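Local coordinates for protein tyrosyl-tRNA synthetase (Archaeoglobus fulgidus, PDB 2CYB) that probably activates tyrosine with ATP and transfers it to the acceptor end of tRNA(Tyr), as a class I aminoacyl-tRNA synthetase working as a homodimer, at residues G43-G48 with I223-P228; H49-Q54 with L202-L207; V208-Q213 with R237-P242; P261-I266 with A305-M310. One frame throughout, in Å; residues are numbered along the deposited sequence.

Interaction 1 (G43-G48 with I223-P228); sequences GEIHLG and ISVRDP
Ile45 meets Val225 and Leu47 meets Ile223 around a short backbone bridge made by two hydrogen bonds. Val225 N gives its proton to Ile45 O at 2.9 Å (171° at the hydrogen), and Leu47 N gives a longer, more bent one to Ile223 O at 3.2 Å; together they form a single bridge centred on His46 and Ser224. The Ile45 and Val225 side chains cross obliquely, with Val225 CG2 3.8 Å from Ile45 CB and Val225 CG1 near Ile45 CG2. Valine suits this place because its branched CB offers two methyls to Ile45; an alanine here would probably open a gap beside Ile45, since both would be gone. Leu47 and Ile223 instead lie side by side and point the same way, CD1 of Leu47 resting 4.0 Å from CB of Ile223. On the polar side, Ser224 OG comes within 2.9 Å of Glu44 OE1, whose other oxygen, OE2, bonds to Tyr222 OH. His46 ND1 accepts from Gly48 N, 2.8 Å away and in the ring plane, a capping bond made by His46 at the N-cap position of helix 47-61. The HIGH region thus enters that helix already tied to the loop ahead of helix 229-237, with helix 83-99 packed against Ile45 and Val225 and helix 297-319 against Leu47 and Ile223.

Interaction 2 (H49-Q54 with L202-L207); sequences HMMTVQ and LHTPIL
Met51 and Thr52 stand on helix 47-61, which starts inside the HIGH region of this class I synthetase, and they pack against Thr204 at the end of strand 200-204 in the Rossmann-type sheet. Met51 points at the strand: its CG is anti to the backbone N (chi1 174°), which brings CG to 3.9 Å from Thr204 CB as the two side chains slide past each other in opposite directions. Beyond CG the methionine bends at chi2 and chi3, and its methyl reaches tip to tip toward Leu207; the modelled approach there is too short to be trusted in detail. An unbranched chain suits this place, because it can pass Thr204 with CG and then bend so that its methyl heads for Leu207. Thr52 crosses Thr204 at about a right angle, with its methyl CG2 3.6 Å from Thr204 OG1. The hydroxyl of Thr52 has its partner elsewhere: OG1 bonds with Tyr39 OH and also lies 3.1 Å from His49 O in its own helix. The two segments share no hydrogen bond, so they meet through van der Waals contact, the Thr52 methyl rather than its hydroxyl lying next to Thr204.

Interaction 3 (V208-Q213 with R237-P242); sequences VGLDGQ and RKAYCP
Leu210 and Tyr240 are joined by the one hydrogen bond between the segments, from Tyr240 N to Leu210 O at 2.7 Å and 163° at the hydrogen. It ties the loop just before the KMSKS region (214-218) to the loop after helix 229-237. Further polar bonds shape the 208-213 side: a type I turn closes with Gly212 N to Gly209 O, and Asp211 OD1 accepts from Gln213 N at 2.8 Å, an Asx turn, while also taking a bond from Asn221 ND2. An aspartate suits the spot because its short carboxylate reaches the backbone two residues on.

Apolar contact is lighter, with CB of Leu210 and Ala239 4.2 Å apart; Ala239 CB also lies 3.5 Å from Leu210 O. The aromatic part belongs to Tyr240, whose ring atom CD2 sits 3.5 Å from Gly212 CA. A side chain at Gly212 would collide with that ring, and the positive phi of Gly212 also favours glycine. Pro242 CD rests over the centre of one ring face, 3.4 Å above the plane. An alanine at Tyr240 would probably leave Gly212 and Pro242 without the ring they pack on. Chemically, a backbone bond sets the alignment of these two irregular segments, and the tyrosine ring packs close beside it against bare glycine backbone.

Interaction 4 (P261-I266 with A305-M310); sequences PRFGKI and AKYLNM
Phe263 and Ile266 enclose the ring of Tyr307 from two directions. Tyr307 drives its edge into the face of Phe263, CD2 standing 3.6 Å above that plane over its centre; with ring planes at 90° and centroids 4.9 Å apart, this is a T-shaped pair. Ile266 CG1 covers one face of the tyrosine, 3.9 Å from the ring centroid, in a CH-pi contact displaced toward the rim. Over the opposite face lies the methyl CE of Met310, from the same helix as Tyr307. Met310 CB also lies 4.2 Å from Phe263 CZ.

At the far end of the ring, Tyr307 OH is hydrogen-bonded to Val267 N, which helps to hold it; tyrosine therefore suits a place that wants both a flat apolar body and a polar tip. Lys265 O lies 3.9 Å from Tyr307 CE2, buried without a polar partner. Behind the first shell, Gly264, the first residue after helix 250-263, has a positive phi, an easy conformation for glycine, and the chain then runs into strand 266-268, where Ile266 bonds through its backbone to Tyr280. The whole is a T-shaped aromatic pair with a CH-pi contact, joining the end of helix 250-263 and strand 266-268 to the long helix 297-319, in the C-terminal part of the fold, away from the tyrosine site.

Overall arrangement
Interactions 1 and 2 share helix 47-61 and touch where Val225 CG1 meets Met50 CE; their centres are 14 Å apart. Both lie near the bound tyrosine: the side chain of Thr52 is about 8 Å, and that of His46 about 9 Å, from it. The KMSKS region, 214-218, runs between segments 208-213 and 223-228, so interactions 3 and 1 hold the chain before and after it, and the side chain of Glu44 is about 6 Å from that of Ser217, a predicted ATP-binding residue. Interaction 3 packs on interaction 1 through Leu210 and Ile223. Leu308 links interaction 4 to Leu47 and Ile223, and Gln54 packs on Pro261.

Interaction 1 (G43-G48 with I223-P228)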
loop_
_atom_site.group_PDB
_atom_site.type_symbol
_atom_site.label_atom_id
_atom_site.label_comp_id
_atom_site.label_asym_id
_atom_site.label_seq_id
_atom_site.Cartn_x
_atom_site.Cartn_y
_atom_site.Cartn_z
ATOM N N GLY A 43 12.683 21.057 2.368
ATOM C CA GLY A 43 13.206 22.212 3.075
ATOM C C GLY A 43 14.085 23.058 2.171
ATOM O O GLY A 43 14.219 24.265 2.368
ATOM N N GLU A 44 14.683 22.423 1.170
ATOM C CA GLU A 44 15.548 23.138 0.247
ATOM C C GLU A 44 15.058 23.085 -1.182
ATOM O O GLU A 44 14.989 22.015 -1.782
ATOM C CB GLU A 44 16.967 22.575 0.279
ATOM C CG GLU A 44 17.674 22.693 1.608
ATOM C CD GLU A 44 19.178 22.767 1.440
ATOM O OE1 GLU A 44 19.669 23.836 1.020
ATOM O OE2 GLU A 44 19.865 21.758 1.713
ATOM N N ILE A 45 14.718 24.246 -1.726
ATOM C CA ILE A 45 14.287 24.337 -3.114
ATOM C C ILE A 45 15.578 24.660 -3.868
ATOM O O ILE A 45 16.284 25.598 -3.505
ATOM C CB ILE A 45 13.268 25.483 -3.306
ATOM C CG1 ILE A 45 12.022 25.230 -2.451
ATOM C CG2 ILE A 45 12.886 25.601 -4.766
ATOM C CD1 ILE A 45 11.319 23.917 -2.753
ATOM N N HIS A 46 15.900 23.883 -4.898
ATOM C CA HIS A 46 17.129 24.108 -5.653
ATOM C C HIS A 46 16.918 24.189 -7.165
ATOM O O HIS A 46 15.786 24.206 -7.646
ATOM C CB HIS A 46 18.148 23.012 -5.327
ATOM C CG HIS A 46 17.626 21.624 -5.507
ATOM N ND1 HIS A 46 17.291 21.106 -6.742
ATOM C CD2 HIS A 46 17.380 20.639 -4.612
ATOM C CE1 HIS A 46 16.866 19.866 -6.599
ATOM N NE2 HIS A 46 16.909 19.556 -5.314
ATOM N N LEU A 47 18.017 24.249 -7.912
ATOM C CA LEU A 47 17.934 24.349 -9.363
ATOM C C LEU A 47 17.125 23.222 -9.979
ATOM O O LEU A 47 16.484 23.413 -11.013
ATOM C CB LEU A 47 19.335 24.383 -9.984
ATOM C CG LEU A 47 20.119 25.672 -9.710
ATOM C CD1 LEU A 47 21.482 25.610 -10.390
ATOM C CD2 LEU A 47 19.329 26.862 -10.222
ATOM N N GLY A 48 17.152 22.053 -9.345
ATOM C CA GLY A 48 16.396 20.923 -9.855
ATOM C C GLY A 48 14.915 21.253 -9.910
ATOM O O GLY A 48 14.239 20.936 -10.888
ATOM N N ILE A 223 22.876 24.117 -6.091
ATOM C CA ILE A 223 22.599 25.475 -5.629
ATOM C C ILE A 223 21.153 25.608 -5.152
ATOM O O ILE A 223 20.220 25.247 -5.867
ATOM C CB ILE A 223 22.846 26.499 -6.759
ATOM C CG1 ILE A 223 24.337 26.522 -7.109
ATOM C CG2 ILE A 223 22.352 27.881 -6.341
ATOM C CD1 ILE A 223 24.683 27.399 -8.289
ATOM N N SER A 224 20.976 26.136 -3.947
ATOM C CA SER A 224 19.647 26.313 -3.373
ATOM C C SER A 224 19.200 27.756 -3.519
ATOM O O SER A 224 20.032 28.660 -3.595
ATOM C CB SER A 224 19.664 25.931 -1.892
ATOM O OG SER A 224 20.261 24.660 -1.711
ATOM N N VAL A 225 17.889 27.974 -3.551
ATOM C CA VAL A 225 17.345 29.326 -3.697
ATOM C C VAL A 225 17.668 30.190 -2.490
ATOM O O VAL A 225 17.429 31.398 -2.498
ATOM C CB VAL A 225 15.807 29.311 -3.852
ATOM C CG1 VAL A 225 15.413 28.513 -5.082
ATOM C CG2 VAL A 225 15.162 28.738 -2.591
ATOM N N ARG A 226 18.212 29.567 -1.453
ATOM C CA ARG A 226 18.547 30.278 -0.230
ATOM C C ARG A 226 20.038 30.603 -0.147
ATOM O O ARG A 226 20.467 31.323 0.751
ATOM C CB ARG A 226 18.120 29.437 0.974
ATOM C CG ARG A 226 17.822 30.221 2.234
ATOM C CD ARG A 226 17.378 29.283 3.354
ATOM N NE ARG A 226 17.080 29.997 4.591
ATOM C CZ ARG A 226 16.085 30.867 4.733
ATOM N NH1 ARG A 226 15.281 31.136 3.711
ATOM N NH2 ARG A 226 15.891 31.469 5.900
ATOM N N ASP A 227 20.833 30.071 -1.074
ATOM C CA ASP A 227 22.263 30.354 -1.062
ATOM C C ASP A 227 22.521 31.852 -1.270
ATOM O O ASP A 227 21.974 32.468 -2.188
ATOM C CB ASP A 227 22.997 29.569 -2.157
ATOM C CG ASP A 227 23.192 28.103 -1.809
ATOM O OD1 ASP A 227 23.309 27.776 -0.609
ATOM O OD2 ASP A 227 23.258 27.276 -2.743
ATOM N N PRO A 228 23.345 32.461 -0.403
ATOM C CA PRO A 228 23.643 33.889 -0.549
ATOM C C PRO A 228 24.549 34.115 -1.767
ATOM O O PRO A 228 25.293 33.214 -2.175
ATOM C CB PRO A 228 24.329 34.232 0.770
ATOM C CG PRO A 228 25.021 32.948 1.128
ATOM C CD PRO A 228 23.967 31.913 0.817
#

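Interaction 2 (H49-Q54 with L202-L207)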
loop_
_atom_site.group_PDB
_atom_site.type_symbol
_atom_site.label_atom_id
_atom_site.label_comp_id
_atom_site.label_asym_id
_atom_site.label_seq_id
_atom_site.Cartn_x
_atom_site.Cartn_y
_atom_site.Cartn_z
ATOM N N HIS A 49 14.408 21.887 -8.854
ATOM C CA HIS A 49 13.003 22.281 -8.796
ATOM C C HIS A 49 12.738 23.325 -9.865
ATOM O O HIS A 49 11.714 23.286 -10.548
ATOM C CB HIS A 49 12.669 22.901 -7.439
ATOM C CG HIS A 49 12.771 21.948 -6.295
ATOM N ND1 HIS A 49 11.731 21.128 -5.910
ATOM C CD2 HIS A 49 13.800 21.663 -5.464
ATOM C CE1 HIS A 49 12.118 20.382 -4.891
ATOM N NE2 HIS A 49 13.370 20.688 -4.601
ATOM N N MET A 50 13.667 24.270 -9.991
ATOM C CA MET A 50 13.539 25.347 -10.966
ATOM C C MET A 50 13.480 24.817 -12.397
ATOM O O MET A 50 12.991 25.493 -13.297
ATOM C CB MET A 50 14.690 26.343 -10.795
ATOM C CG MET A 50 14.654 27.063 -9.452
ATOM S SD MET A 50 16.019 28.200 -9.143
ATOM C CE MET A 50 16.943 27.304 -7.923
ATOM N N MET A 51 13.964 23.597 -12.593
ATOM C CA MET A 51 13.945 22.957 -13.905
ATOM C C MET A 51 12.489 22.745 -14.339
ATOM O O MET A 51 12.085 23.142 -15.441
ATOM C CB MET A 51 14.651 21.603 -13.820
ATOM C CG MET A 51 14.581 20.764 -15.081
ATOM S SD MET A 51 15.547 21.475 -16.417
ATOM C CE MET A 51 17.025 21.778 -15.582
ATOM N N THR A 52 11.705 22.120 -13.464
ATOM C CA THR A 52 10.305 21.845 -13.755
ATOM C C THR A 52 9.440 23.079 -13.563
ATOM O O THR A 52 8.395 23.215 -14.199
ATOM C CB THR A 52 9.761 20.673 -12.891
ATOM O OG1 THR A 52 10.048 20.906 -11.506
ATOM C CG2 THR A 52 10.391 19.354 -13.332
ATOM N N VAL A 53 9.870 23.986 -12.695
ATOM C CA VAL A 53 9.109 25.210 -12.483
ATOM C C VAL A 53 9.140 26.031 -13.769
ATOM O O VAL A 53 8.112 26.558 -14.209
ATOM C CB VAL A 53 9.692 26.041 -11.325
ATOM C CG1 VAL A 53 9.163 27.466 -11.382
ATOM C CG2 VAL A 53 9.312 25.400 -9.992
ATOM N N GLN A 54 10.318 26.123 -14.379
ATOM C CA GLN A 54 10.470 26.880 -15.619
ATOM C C GLN A 54 9.591 26.283 -16.711
ATOM O O GLN A 54 9.004 27.015 -17.506
ATOM C CB GLN A 54 11.940 26.894 -16.071
ATOM C CG GLN A 54 12.182 27.583 -17.427
ATOM C CD GLN A 54 11.839 29.064 -17.417
ATOM O OE1 GLN A 54 11.104 29.548 -18.279
ATOM N NE2 GLN A 54 12.379 29.793 -16.448
ATOM N N LEU A 202 5.399 15.001 -20.304
ATOM C CA LEU A 202 6.528 15.808 -20.759
ATOM C C LEU A 202 7.626 15.632 -19.720
ATOM O O LEU A 202 7.444 15.964 -18.552
ATOM C CB LEU A 202 6.130 17.283 -20.861
ATOM C CG LEU A 202 7.210 18.223 -21.421
ATOM C CD1 LEU A 202 6.557 19.466 -21.988
ATOM C CD2 LEU A 202 8.212 18.587 -20.333
ATOM N N HIS A 203 8.767 15.104 -20.141
ATOM C CA HIS A 203 9.858 14.865 -19.210
ATOM C C HIS A 203 11.049 15.792 -19.393
ATOM O O HIS A 203 11.501 16.033 -20.510
ATOM C CB HIS A 203 10.316 13.419 -19.331
ATOM C CG HIS A 203 9.243 12.423 -19.012
ATOM N ND1 HIS A 203 9.084 11.247 -19.712
ATOM C CD2 HIS A 203 8.285 12.425 -18.056
ATOM C CE1 HIS A 203 8.072 10.567 -19.204
ATOM N NE2 HIS A 203 7.570 11.260 -18.199
ATOM N N THR A 204 11.552 16.307 -18.280
ATOM C CA THR A 204 12.708 17.192 -18.310
ATOM C C THR A 204 13.937 16.362 -17.957
ATOM O O THR A 204 13.839 15.340 -17.277
ATOM C CB THR A 204 12.556 18.327 -17.295
ATOM O OG1 THR A 204 12.297 17.772 -15.999
ATOM C CG2 THR A 204 11.402 19.237 -17.685
ATOM N N PRO A 205 15.116 16.777 -18.431
ATOM C CA PRO A 205 16.315 16.003 -18.109
ATOM C C PRO A 205 16.690 16.126 -16.637
ATOM O O PRO A 205 16.282 17.071 -15.962
ATOM C CB PRO A 205 17.374 16.606 -19.034
ATOM C CG PRO A 205 16.925 18.028 -19.182
ATOM C CD PRO A 205 15.427 17.900 -19.333
ATOM N N ILE A 206 17.451 15.164 -16.138
ATOM C CA ILE A 206 17.893 15.204 -14.748
ATOM C C ILE A 206 19.200 15.999 -14.693
ATOM O O ILE A 206 20.169 15.654 -15.363
ATOM C CB ILE A 206 18.142 13.784 -14.200
ATOM C CG1 ILE A 206 16.843 12.970 -14.249
ATOM C CG2 ILE A 206 18.690 13.863 -12.786
ATOM C CD1 ILE A 206 15.668 13.627 -13.551
ATOM N N LEU A 207 19.220 17.065 -13.900
ATOM C CA LEU A 207 20.408 17.906 -13.785
ATOM C C LEU A 207 21.535 17.266 -12.991
ATOM O O LEU A 207 21.338 16.843 -11.855
ATOM C CB LEU A 207 20.055 19.234 -13.120
ATOM C CG LEU A 207 19.278 20.277 -13.914
ATOM C CD1 LEU A 207 19.032 21.489 -13.017
ATOM C CD2 LEU A 207 20.065 20.676 -15.165
#

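Interaction 3 (V208-Q213 with R237-P242)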
loop_
_atom_site.group_PDB
_atom_site.type_symbol
_atom_site.label_atom_id
_atom_site.label_comp_id
_atom_site.label_asym_id
_atom_site.label_seq_id
_atom_site.Cartn_x
_atom_site.Cartn_y
_atom_site.Cartn_z
ATOM N N VAL A 208 22.722 17.199 -13.584
ATOM C CA VAL A 208 23.857 16.635 -12.870
ATOM C C VAL A 208 24.287 17.676 -11.846
ATOM O O VAL A 208 23.992 18.867 -11.996
ATOM C CB VAL A 208 25.033 16.323 -13.817
ATOM C CG1 VAL A 208 24.563 15.397 -14.923
ATOM C CG2 VAL A 208 25.608 17.613 -14.395
ATOM N N GLY A 209 24.962 17.229 -10.797
ATOM C CA GLY A 209 25.418 18.150 -9.771
ATOM C C GLY A 209 26.589 19.004 -10.228
ATOM O O GLY A 209 27.195 18.735 -11.262
ATOM N N LEU A 210 26.908 20.028 -9.443
ATOM C CA LEU A 210 27.996 20.956 -9.747
ATOM C C LEU A 210 29.361 20.309 -9.979
ATOM O O LEU A 210 30.222 20.901 -10.633
ATOM C CB LEU A 210 28.102 21.998 -8.632
ATOM C CG LEU A 210 26.883 22.922 -8.515
ATOM C CD1 LEU A 210 27.004 23.799 -7.281
ATOM C CD2 LEU A 210 26.766 23.767 -9.774
ATOM N N ASP A 211 29.557 19.103 -9.450
ATOM C CA ASP A 211 30.822 18.388 -9.619
ATOM C C ASP A 211 30.813 17.457 -10.830
ATOM O O ASP A 211 31.783 16.740 -11.072
ATOM C CB ASP A 211 31.146 17.573 -8.365
ATOM C CG ASP A 211 29.968 16.739 -7.897
ATOM O OD1 ASP A 211 29.203 16.252 -8.760
ATOM O OD2 ASP A 211 29.814 16.565 -6.669
ATOM N N GLY A 212 29.717 17.457 -11.582
ATOM C CA GLY A 212 29.637 16.612 -12.761
ATOM C C GLY A 212 29.086 15.229 -12.484
ATOM O O GLY A 212 29.008 14.389 -13.384
ATOM N N GLN A 213 28.711 14.987 -11.234
ATOM C CA GLN A 213 28.154 13.701 -10.844
ATOM C C GLN A 213 26.703 13.868 -10.417
ATOM O O GLN A 213 26.170 14.978 -10.423
ATOM C CB GLN A 213 28.970 13.086 -9.710
ATOM C CG GLN A 213 30.362 12.643 -10.133
ATOM C CD GLN A 213 31.059 11.817 -9.066
ATOM O OE1 GLN A 213 31.288 12.287 -7.952
ATOM N NE2 GLN A 213 31.399 10.577 -9.405
ATOM N N ARG A 237 32.301 28.869 -8.920
ATOM C CA ARG A 237 33.744 28.953 -9.104
ATOM C C ARG A 237 34.427 27.587 -9.104
ATOM O O ARG A 237 35.270 27.316 -9.957
ATOM C CB ARG A 237 34.362 29.854 -8.024
ATOM C CG ARG A 237 35.888 29.864 -7.992
ATOM C CD ARG A 237 36.429 31.216 -7.520
ATOM N NE ARG A 237 35.689 31.760 -6.383
ATOM C CZ ARG A 237 35.634 31.199 -5.177
ATOM N NH1 ARG A 237 34.930 31.777 -4.212
ATOM N NH2 ARG A 237 36.282 30.067 -4.931
ATOM N N LYS A 238 34.065 26.713 -8.170
ATOM C CA LYS A 238 34.704 25.402 -8.121
ATOM C C LYS A 238 33.952 24.298 -8.852
ATOM O O LYS A 238 34.327 23.127 -8.786
ATOM C CB LYS A 238 34.954 24.988 -6.667
ATOM C CG LYS A 238 33.777 25.197 -5.737
ATOM C CD LYS A 238 34.139 24.830 -4.299
ATOM C CE LYS A 238 35.358 25.604 -3.812
ATOM N NZ LYS A 238 35.186 27.075 -3.977
ATOM N N ALA A 239 32.902 24.666 -9.572
ATOM C CA ALA A 239 32.128 23.668 -10.297
ATOM C C ALA A 239 32.915 23.034 -11.437
ATOM O O ALA A 239 33.839 23.632 -11.992
ATOM C CB ALA A 239 30.846 24.293 -10.840
ATOM N N TYR A 240 32.537 21.806 -11.767
ATOM C CA TYR A 240 33.144 21.065 -12.858
ATOM C C TYR A 240 32.667 21.739 -14.143
ATOM O O TYR A 240 31.463 21.921 -14.343
ATOM C CB TYR A 240 32.663 19.614 -12.806
ATOM C CG TYR A 240 32.983 18.782 -14.026
ATOM C CD1 TYR A 240 34.300 18.534 -14.404
ATOM C CD2 TYR A 240 31.962 18.206 -14.782
ATOM C CE1 TYR A 240 34.595 17.727 -15.505
ATOM C CE2 TYR A 240 32.245 17.399 -15.881
ATOM C CZ TYR A 240 33.561 17.163 -16.235
ATOM O OH TYR A 240 33.842 16.354 -17.313
ATOM N N CYS A 241 33.603 22.121 -15.006
ATOM C CA CYS A 241 33.251 22.786 -16.258
ATOM C C CYS A 241 34.339 22.574 -17.295
ATOM O O CYS A 241 35.133 23.476 -17.568
ATOM C CB CYS A 241 33.043 24.287 -16.020
ATOM S SG CYS A 241 32.419 25.225 -17.448
ATOM N N PRO A 242 34.391 21.372 -17.887
ATOM C CA PRO A 242 35.383 21.016 -18.907
ATOM C C PRO A 242 35.293 21.912 -20.137
ATOM O O PRO A 242 34.230 22.047 -20.744
ATOM C CB PRO A 242 35.046 19.561 -19.220
ATOM C CG PRO A 242 33.565 19.502 -18.970
ATOM C CD PRO A 242 33.440 20.266 -17.681
#

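Interaction 4 (P261-I266 with A305-M310)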
loop_
_atom_site.group_PDB
_atom_site.type_symbol
_atom_site.label_atom_id
_atom_site.label_comp_id
_atom_site.label_asym_id
_atom_site.label_seq_id
_atom_site.Cartn_x
_atom_site.Cartn_y
_atom_site.Cartn_z
ATOM N N PRO A 261 16.258 30.901 -20.797
ATOM C CA PRO A 261 14.788 30.883 -20.834
ATOM C C PRO A 261 14.171 32.055 -20.081
ATOM O O PRO A 261 13.110 32.552 -20.450
ATOM C CB PRO A 261 14.447 29.541 -20.190
ATOM C CG PRO A 261 15.575 28.666 -20.660
ATOM C CD PRO A 261 16.785 29.573 -20.428
ATOM N N ARG A 262 14.843 32.503 -19.027
ATOM C CA ARG A 262 14.332 33.600 -18.223
ATOM C C ARG A 262 14.765 34.985 -18.674
ATOM O O ARG A 262 13.984 35.932 -18.600
ATOM C CB ARG A 262 14.717 33.387 -16.757
ATOM C CG ARG A 262 13.940 32.261 -16.114
ATOM C CD ARG A 262 14.481 31.868 -14.758
ATOM N NE ARG A 262 13.527 31.010 -14.065
ATOM C CZ ARG A 262 12.320 31.411 -13.677
ATOM N NH1 ARG A 262 11.924 32.657 -13.911
ATOM N NH2 ARG A 262 11.502 30.566 -13.063
ATOM N N PHE A 263 16.002 35.114 -19.148
ATOM C CA PHE A 263 16.486 36.423 -19.577
ATOM C C PHE A 263 16.444 36.705 -21.072
ATOM O O PHE A 263 16.421 37.866 -21.480
ATOM C CB PHE A 263 17.909 36.656 -19.073
ATOM C CG PHE A 263 18.012 36.765 -17.579
ATOM C CD1 PHE A 263 18.145 35.624 -16.791
ATOM C CD2 PHE A 263 17.961 38.009 -16.957
ATOM C CE1 PHE A 263 18.227 35.720 -15.401
ATOM C CE2 PHE A 263 18.042 38.116 -15.562
ATOM C CZ PHE A 263 18.175 36.966 -14.787
ATOM N N GLY A 264 16.451 35.660 -21.889
ATOM C CA GLY A 264 16.409 35.866 -23.328
ATOM C C GLY A 264 17.785 35.873 -23.964
ATOM O O GLY A 264 17.971 35.427 -25.099
ATOM N N LYS A 265 18.759 36.382 -23.223
ATOM C CA LYS A 265 20.131 36.447 -23.697
ATOM C C LYS A 265 21.026 36.575 -22.479
ATOM O O LYS A 265 20.560 36.923 -21.395
ATOM C CB LYS A 265 20.329 37.666 -24.606
ATOM C CG LYS A 265 20.068 39.004 -23.924
ATOM C CD LYS A 265 18.620 39.128 -23.461
ATOM C CE LYS A 265 18.353 40.454 -22.759
ATOM N NZ LYS A 265 18.521 41.629 -23.661
ATOM N N ILE A 266 22.308 36.289 -22.651
ATOM C CA ILE A 266 23.235 36.413 -21.538
ATOM C C ILE A 266 24.489 37.151 -21.990
ATOM O O ILE A 266 25.133 36.774 -22.973
ATOM C CB ILE A 266 23.608 35.033 -20.961
ATOM C CG1 ILE A 266 24.617 35.202 -19.821
ATOM C CG2 ILE A 266 24.156 34.137 -22.063
ATOM C CD1 ILE A 266 24.960 33.902 -19.109
ATOM N N ALA A 305 27.143 33.030 -12.662
ATOM C CA ALA A 305 26.963 33.370 -11.254
ATOM C C ALA A 305 26.211 34.688 -11.114
ATOM O O ALA A 305 25.339 34.828 -10.253
ATOM C CB ALA A 305 28.326 33.458 -10.546
ATOM N N LYS A 306 26.544 35.661 -11.959
ATOM C CA LYS A 306 25.884 36.961 -11.895
ATOM C C LYS A 306 24.398 36.879 -12.240
ATOM O O LYS A 306 23.559 37.458 -11.546
ATOM C CB LYS A 306 26.570 37.957 -12.834
ATOM C CG LYS A 306 25.873 39.306 -12.897
ATOM C CD LYS A 306 26.566 40.255 -13.864
ATOM C CE LYS A 306 25.808 41.571 -13.958
ATOM N NZ LYS A 306 26.424 42.509 -14.940
ATOM N N TYR A 307 24.065 36.175 -13.317
ATOM C CA TYR A 307 22.668 36.056 -13.701
ATOM C C TYR A 307 21.877 35.221 -12.698
ATOM O O TYR A 307 20.739 35.555 -12.360
ATOM C CB TYR A 307 22.543 35.451 -15.097
ATOM C CG TYR A 307 22.726 36.467 -16.199
ATOM C CD1 TYR A 307 23.997 36.863 -16.607
ATOM C CD2 TYR A 307 21.622 37.056 -16.813
ATOM C CE1 TYR A 307 24.167 37.824 -17.607
ATOM C CE2 TYR A 307 21.780 38.016 -17.809
ATOM C CZ TYR A 307 23.052 38.393 -18.202
ATOM O OH TYR A 307 23.210 39.330 -19.198
ATOM N N LEU A 308 22.480 34.137 -12.222
ATOM C CA LEU A 308 21.802 33.288 -11.254
ATOM C C LEU A 308 21.537 34.106 -9.996
ATOM O O LEU A 308 20.462 34.013 -9.404
ATOM C CB LEU A 308 22.653 32.058 -10.919
ATOM C CG LEU A 308 21.975 30.978 -10.069
ATOM C CD1 LEU A 308 20.644 30.561 -10.701
ATOM C CD2 LEU A 308 22.902 29.778 -9.960
ATOM N N ASN A 309 22.507 34.922 -9.592
ATOM C CA ASN A 309 22.320 35.749 -8.404
ATOM C C ASN A 309 21.218 36.779 -8.602
ATOM O O ASN A 309 20.516 37.130 -7.654
ATOM C CB ASN A 309 23.626 36.441 -7.997
ATOM C CG ASN A 309 24.477 35.570 -7.099
ATOM O OD1 ASN A 309 23.951 34.827 -6.270
ATOM N ND2 ASN A 309 25.795 35.662 -7.245
ATOM N N MET A 310 21.058 37.264 -9.829
ATOM C CA MET A 310 20.007 38.234 -10.106
ATOM C C MET A 310 18.669 37.521 -9.960
ATOM O O MET A 310 17.711 38.057 -9.403
ATOM C CB MET A 310 20.144 38.794 -11.528
ATOM C CG MET A 310 21.347 39.703 -11.724
ATOM S SD MET A 310 21.301 40.582 -13.307
ATOM C CE MET A 310 21.954 39.334 -14.377
#